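Local atomic coordinates of TssK (Serratia sp. FS14, PDB entry 5Y0E), a protein that probably serves as a trimeric baseplate component of the bacterial type VI secretion system. Residues Q57-A61 / P86-A90; R109-F114 / L121-A126; E116-L121 / R148-R152. Residues are numbered along the deposited sequence.

Interaction 1: residues Q57-A61 / P86-A90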
# COMPACT_ATOMS: atom_id res chain seq x y z
N GLN A 57 15.69 25.94 28.83
CA GLN A 57 16.84 26.03 29.71
C GLN A 57 18.03 25.29 29.14
O GLN A 57 18.92 24.87 29.87
CB GLN A 57 16.50 25.48 31.09
CG GLN A 57 15.04 25.59 31.42
CD GLN A 57 14.68 24.85 32.70
OE1 GLN A 57 15.53 24.17 33.28
NE2 GLN A 57 13.43 24.96 33.13
N GLY A 58 18.07 25.15 27.82
CA GLY A 58 19.19 24.45 27.23
C GLY A 58 19.18 22.98 27.50
O GLY A 58 20.23 22.34 27.44
N LYS A 59 18.02 22.42 27.79
CA LYS A 59 17.89 21.01 28.11
C LYS A 59 17.00 20.33 27.08
O LYS A 59 15.93 20.85 26.73
CB LYS A 59 17.32 20.82 29.52
CG LYS A 59 18.32 21.15 30.65
CD LYS A 59 17.67 21.09 32.02
CE LYS A 59 18.56 21.73 33.09
NZ LYS A 59 19.72 20.90 33.48
N ILE A 60 17.46 19.19 26.58
CA ILE A 60 16.61 18.25 25.86
C ILE A 60 16.08 17.23 26.86
O ILE A 60 16.85 16.52 27.50
CB ILE A 60 17.39 17.55 24.75
CG1 ILE A 60 17.88 18.56 23.72
CG2 ILE A 60 16.51 16.51 24.11
CD1 ILE A 60 16.78 19.42 23.23
N ALA A 61 14.77 17.15 26.98
CA ALA A 61 14.15 16.19 27.86
C ALA A 61 12.99 15.50 27.17
O ALA A 61 12.18 16.14 26.50
CB ALA A 61 13.68 16.87 29.14
N PRO A 86 18.07 14.51 31.56
CA PRO A 86 18.07 15.52 30.52
C PRO A 86 19.45 15.95 30.10
O PRO A 86 20.40 15.98 30.85
CB PRO A 86 17.29 16.65 31.15
CG PRO A 86 16.35 15.95 32.03
CD PRO A 86 17.16 14.86 32.64
N LEU A 87 19.54 16.32 28.84
CA LEU A 87 20.80 16.69 28.30
C LEU A 87 20.96 18.17 28.14
O LEU A 87 20.25 18.80 27.41
CB LEU A 87 20.97 16.03 26.96
CG LEU A 87 22.25 16.29 26.22
CD1 LEU A 87 23.37 15.54 26.86
CD2 LEU A 87 22.07 15.82 24.80
N ALA A 88 21.91 18.71 28.88
CA ALA A 88 22.25 20.11 28.77
C ALA A 88 23.08 20.34 27.53
O ALA A 88 23.99 19.57 27.23
CB ALA A 88 23.01 20.58 30.00
N ILE A 89 22.71 21.36 26.80
CA ILE A 89 23.40 21.70 25.59
C ILE A 89 24.31 22.86 25.91
O ILE A 89 23.91 23.83 26.49
CB ILE A 89 22.42 22.08 24.49
CG1 ILE A 89 21.61 20.87 24.08
CG2 ILE A 89 23.16 22.54 23.26
CD1 ILE A 89 22.46 19.75 23.56
N ALA A 90 25.57 22.70 25.57
CA ALA A 90 26.55 23.72 25.86
C ALA A 90 26.31 24.94 25.03
O ALA A 90 25.59 24.91 24.07
CB ALA A 90 27.94 23.19 25.62

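Interaction 2: residues R109-F114 / L121-A126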
# COMPACT_ATOMS: atom_id res chain seq x y z
N ARG A 109 31.75 -7.38 29.65
CA ARG A 109 31.49 -6.27 30.54
C ARG A 109 30.28 -6.60 31.38
O ARG A 109 29.38 -7.31 30.95
CB ARG A 109 31.22 -4.96 29.78
CG ARG A 109 32.15 -4.66 28.63
CD ARG A 109 31.88 -3.27 28.06
NE ARG A 109 30.53 -3.12 27.53
CZ ARG A 109 30.25 -2.96 26.24
NH1 ARG A 109 28.99 -2.83 25.84
NH2 ARG A 109 31.23 -2.91 25.35
N GLU A 110 30.25 -6.05 32.58
CA GLU A 110 29.10 -6.23 33.45
C GLU A 110 27.89 -5.57 32.83
O GLU A 110 28.00 -4.56 32.15
CB GLU A 110 29.41 -5.65 34.82
CG GLU A 110 30.91 -5.61 35.08
CD GLU A 110 31.25 -5.02 36.42
OE1 GLU A 110 31.44 -5.81 37.38
OE2 GLU A 110 31.31 -3.78 36.51
N ASP A 111 26.72 -6.17 33.06
CA ASP A 111 25.49 -5.71 32.45
C ASP A 111 24.54 -5.04 33.43
O ASP A 111 23.60 -4.37 33.00
CB ASP A 111 24.75 -6.88 31.79
CG ASP A 111 24.01 -6.46 30.55
OD1 ASP A 111 24.66 -5.88 29.67
OD2 ASP A 111 22.78 -6.68 30.45
N VAL A 112 24.75 -5.24 34.72
CA VAL A 112 23.94 -4.62 35.76
C VAL A 112 24.88 -3.89 36.69
O VAL A 112 25.94 -4.41 37.04
CB VAL A 112 23.12 -5.66 36.53
CG1 VAL A 112 22.13 -4.97 37.44
CG2 VAL A 112 22.43 -6.58 35.56
N ILE A 113 24.47 -2.71 37.11
CA ILE A 113 25.19 -1.93 38.09
C ILE A 113 24.17 -1.53 39.14
O ILE A 113 22.99 -1.47 38.89
CB ILE A 113 25.92 -0.69 37.56
CG1 ILE A 113 24.97 0.23 36.84
CG2 ILE A 113 27.07 -1.08 36.67
CD1 ILE A 113 25.64 1.46 36.36
N PHE A 114 24.68 -1.28 40.34
CA PHE A 114 23.84 -0.92 41.45
C PHE A 114 24.04 0.53 41.86
O PHE A 114 23.26 1.08 42.62
CB PHE A 114 24.12 -1.88 42.59
CG PHE A 114 23.96 -3.32 42.21
CD1 PHE A 114 24.97 -3.98 41.57
CD2 PHE A 114 22.81 -4.00 42.48
CE1 PHE A 114 24.83 -5.29 41.21
CE2 PHE A 114 22.66 -5.31 42.12
CZ PHE A 114 23.68 -5.96 41.49
N LEU A 121 29.27 1.18 30.67
CA LEU A 121 28.48 0.55 29.65
C LEU A 121 27.54 -0.56 30.06
O LEU A 121 27.35 -1.50 29.32
CB LEU A 121 29.40 0.05 28.58
CG LEU A 121 30.31 1.19 28.20
CD1 LEU A 121 31.47 0.67 27.40
CD2 LEU A 121 29.51 2.19 27.40
N ALA A 122 26.94 -0.44 31.22
CA ALA A 122 26.00 -1.42 31.67
C ALA A 122 24.65 -1.09 31.10
O ALA A 122 24.30 0.04 30.96
CB ALA A 122 25.95 -1.43 33.17
N ARG A 123 23.87 -2.10 30.78
CA ARG A 123 22.58 -1.86 30.22
C ARG A 123 21.53 -1.63 31.27
O ARG A 123 20.54 -1.01 31.02
CB ARG A 123 22.17 -3.03 29.34
CG ARG A 123 22.84 -3.01 27.99
CD ARG A 123 22.77 -4.33 27.27
NE ARG A 123 21.41 -4.67 26.93
CZ ARG A 123 20.84 -4.39 25.78
NH1 ARG A 123 21.49 -3.76 24.85
NH2 ARG A 123 19.60 -4.75 25.56
N TYR A 124 21.78 -2.09 32.47
CA TYR A 124 20.79 -1.94 33.50
C TYR A 124 21.27 -1.35 34.79
O TYR A 124 22.41 -1.48 35.15
CB TYR A 124 20.15 -3.28 33.79
CG TYR A 124 19.33 -3.84 32.67
CD1 TYR A 124 18.01 -3.54 32.57
CD2 TYR A 124 19.88 -4.66 31.72
CE1 TYR A 124 17.25 -4.03 31.55
CE2 TYR A 124 19.13 -5.15 30.70
CZ TYR A 124 17.81 -4.83 30.63
OH TYR A 124 17.05 -5.32 29.62
N LEU A 125 20.37 -0.68 35.48
CA LEU A 125 20.64 -0.12 36.78
C LEU A 125 19.65 -0.78 37.69
O LEU A 125 18.47 -0.67 37.49
CB LEU A 125 20.42 1.36 36.79
CG LEU A 125 20.60 1.93 38.18
CD1 LEU A 125 22.07 1.92 38.54
CD2 LEU A 125 20.03 3.31 38.25
N ALA A 126 20.14 -1.43 38.73
CA ALA A 126 19.28 -2.18 39.63
C ALA A 126 18.63 -1.25 40.65
O ALA A 126 19.26 -0.32 41.15
CB ALA A 126 20.08 -3.26 40.34

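Interaction 3: residues E116-L121 / R148-R152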
# COMPACT_ATOMS: atom_id res chain seq x y z
N GLU A 116 24.86 4.25 40.00
CA GLU A 116 24.97 5.02 38.80
C GLU A 116 26.32 5.62 38.76
O GLU A 116 26.88 6.03 39.74
CB GLU A 116 23.93 6.13 38.72
CG GLU A 116 22.92 6.04 37.58
CD GLU A 116 23.47 5.54 36.26
OE1 GLU A 116 24.47 6.06 35.78
OE2 GLU A 116 22.89 4.62 35.70
N SER A 117 26.84 5.65 37.58
CA SER A 117 28.12 6.20 37.36
C SER A 117 28.13 6.72 35.93
O SER A 117 27.36 6.30 35.09
CB SER A 117 29.16 5.13 37.59
OG SER A 117 30.46 5.57 37.36
N PRO A 118 29.05 7.62 35.62
CA PRO A 118 29.15 8.08 34.24
C PRO A 118 30.02 7.08 33.48
O PRO A 118 30.65 6.22 34.08
CB PRO A 118 29.91 9.37 34.40
CG PRO A 118 30.87 9.06 35.51
CD PRO A 118 30.17 8.10 36.43
N GLU A 119 30.01 7.12 32.17
CA GLU A 119 30.89 6.24 31.43
C GLU A 119 30.87 4.73 31.74
O GLU A 119 31.88 4.07 31.63
CB GLU A 119 32.29 6.70 31.71
CG GLU A 119 32.46 7.08 33.17
CD GLU A 119 33.28 6.06 33.91
OE1 GLU A 119 34.26 5.56 33.35
OE2 GLU A 119 32.95 5.76 35.07
N ALA A 120 29.74 4.17 32.11
CA ALA A 120 29.68 2.77 32.40
C ALA A 120 28.76 2.15 31.39
O ALA A 120 27.63 2.55 31.24
CB ALA A 120 29.16 2.54 33.80
N LEU A 121 29.27 1.18 30.67
CA LEU A 121 28.48 0.55 29.65
C LEU A 121 27.54 -0.56 30.06
O LEU A 121 27.35 -1.50 29.32
CB LEU A 121 29.40 0.05 28.58
CG LEU A 121 30.31 1.19 28.20
CD1 LEU A 121 31.47 0.67 27.40
CD2 LEU A 121 29.51 2.19 27.40
N ARG A 148 16.51 -1.62 35.27
CA ARG A 148 16.00 -0.49 34.57
C ARG A 148 16.97 -0.13 33.50
O ARG A 148 18.15 -0.03 33.75
CB ARG A 148 15.83 0.63 35.55
CG ARG A 148 15.60 1.98 34.97
CD ARG A 148 16.05 3.00 35.98
NE ARG A 148 16.07 4.35 35.46
CZ ARG A 148 15.71 5.40 36.17
NH1 ARG A 148 15.75 6.60 35.64
NH2 ARG A 148 15.32 5.24 37.41
N LEU A 149 16.46 0.05 32.29
CA LEU A 149 17.25 0.36 31.12
C LEU A 149 17.98 1.67 31.21
O LEU A 149 17.38 2.69 31.39
CB LEU A 149 16.37 0.41 29.89
CG LEU A 149 16.19 -0.85 29.09
CD1 LEU A 149 15.33 -0.52 27.91
CD2 LEU A 149 17.51 -1.40 28.63
N ARG A 150 19.27 1.62 30.99
CA ARG A 150 20.09 2.80 31.05
C ARG A 150 20.14 3.58 29.76
O ARG A 150 21.15 3.68 29.11
CB ARG A 150 21.47 2.43 31.52
CG ARG A 150 21.42 1.64 32.80
CD ARG A 150 22.58 1.89 33.71
NE ARG A 150 23.80 1.96 32.96
CZ ARG A 150 24.64 2.98 33.00
NH1 ARG A 150 24.37 4.00 33.76
NH2 ARG A 150 25.72 2.98 32.29
N LEU A 151 19.00 4.16 29.42
CA LEU A 151 18.85 4.95 28.25
C LEU A 151 19.47 6.28 28.54
O LEU A 151 19.51 6.74 29.65
CB LEU A 151 17.39 5.13 27.94
CG LEU A 151 16.66 3.89 27.50
CD1 LEU A 151 15.23 4.24 27.24
CD2 LEU A 151 17.30 3.35 26.26
N ARG A 152 19.97 6.91 27.51
CA ARG A 152 20.62 8.15 27.71
C ARG A 152 20.56 9.09 26.54
O ARG A 152 20.74 8.69 25.42
CB ARG A 152 22.06 7.84 28.00
CG ARG A 152 22.93 9.06 28.08
CD ARG A 152 24.39 8.75 27.95
NE ARG A 152 24.85 8.10 29.14
CZ ARG A 152 26.11 8.05 29.50
NH1 ARG A 152 27.01 8.63 28.73
NH2 ARG A 152 26.47 7.41 30.60

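Interaction 1: residues Q57-A61 / P86-A90
Residues 57-61 and 86-90 run in opposite directions and form a small antiparallel ladder of two short strands. The first residue to take part is Gly58. Its backbone has a positive phi of 71°, a conformation that favours glycine. Its carbonyl turns to the partner segment and accepts a hydrogen bond from Ile89, with Ile89 N 2.7 Å from Gly58 O. Ala88 CA also makes a CA-H...O contact of 3.3 Å with Gly58 O.

Lys59 faces Ala88 as a non-hydrogen-bonded pair, and their CA atoms lie 4.5 Å apart. Both side chains project from one face of the ladder, which is the more exposed one. Lys59 CA makes a CA-H...O contact of 3.3 Å with Leu87 O.

Ile60 forms the hydrogen-bonded pair with Leu87. Ile60 N donates to Leu87 O at 2.9 Å, and Leu87 N donates back to Ile60 O at 3.0 Å. Their side chains lie on the other face, where Ile60 CB and Leu87 CB are 4.5 Å apart. Ile60 CG1 also reaches Ile89 CG1 at 4.4 Å. On this apolar face Ile60 touches Leu180 and Leu182, and Leu87 touches Leu153 and Leu155.

At Ala61 the pairing gives way to side-chain contact, with Ala61 CB 4.0 Å from Pro86 CG. The strands are not a hairpin, since strands 62-68 and 74-78 lie between them in sequence. The arrangement is a two-stranded antiparallel sheet whose Ile60 and Leu87 face packs against strands 142-155 and 180-182 of the larger mixed sheet.

Interaction 2: residues R109-F114 / L121-A126
Leu121 opens the second segment against the side chain of Arg109. Leu121 CB lies over one face of the guanidinium, 3.5 Å from Arg109 NE. That guanidinium is salt-bridged to Glu162. Ala122 CB packs against Ile113 CG2 at 3.7 Å. At Arg123 the backbone approaches Asp111: Arg123 N makes a weak hydrogen bond to Asp111 O at 3.2 Å, while the Arg123 side chain forms a salt bridge with Asp71. Tyr124 N gives the same Asp111 O a better bond, at 3.0 Å. From here the segments pair as parallel strands, and strand 112-113 is the outermost strand of the mixed sheet within this chain. Tyr124 O accepts from Ile113 N at 3.1 Å. Leu125 pairs with Ile113, and Leu125 CD1 meets Ile113 CG1 at 3.8 Å. Ala126 N donates to Ile113 O at 2.9 Å. On the face shared by Val112 and Tyr124, Ala126 CB touches Val112 CG1 at 3.9 Å, and Val8 of the third subunit packs on both Val112 and Ala126.

Interaction 3: residues E116-L121 / R148-R152
Arg150 has the most surface covered in this contact. It sits at the centre of an inverse gamma turn in the broken strand 142-155, and its side chain reaches into the loop 116-121. Glu116 is its charged partner. Arg150 NH1 donates to Glu116 OE2 at 2.5 Å, a hydrogen bond within a salt bridge. Glu116 OE2 lies at the edge of the guanidinium, near its plane. The other carboxylate oxygen, Glu116 OE1, accepts a weak hydrogen bond of 3.0 Å from Ser117 N in the loop itself. Arg150 NE is engaged as well, by Ala122 O further along the same loop. Arg152 merely lies alongside Glu119, with 3.9 Å between Arg152 NH2 and Glu119 N. The loop has no regular secondary structure, and the arginines of the strand segment reach across to it. The contact is therefore chiefly polar, and one salt bridge, between the exposed Glu116 and the buried Arg150, holds the loop to the strand.

In the fold
Interaction 1 comes first along the chain and closes before the others open. Interactions 2 and 3 cross: their segments alternate in sequence and share Leu121. Their centres are 7 Å apart, and they touch through Arg150 NE and Ala122 O, 2.8 Å apart. Both reach the same mixed sheet, where strands 124-131 and 142-155 are neighbours. The loop of interaction 3 connects the two parallel strands of interaction 2. Interaction 1 is a separate two-stranded sheet, with its centre 25 Å from that of interaction 2 and 18 Å from that of interaction 3. Of the three, interaction 2 alone meets neighbouring subunits, consistent with a part for this edge in the trimer.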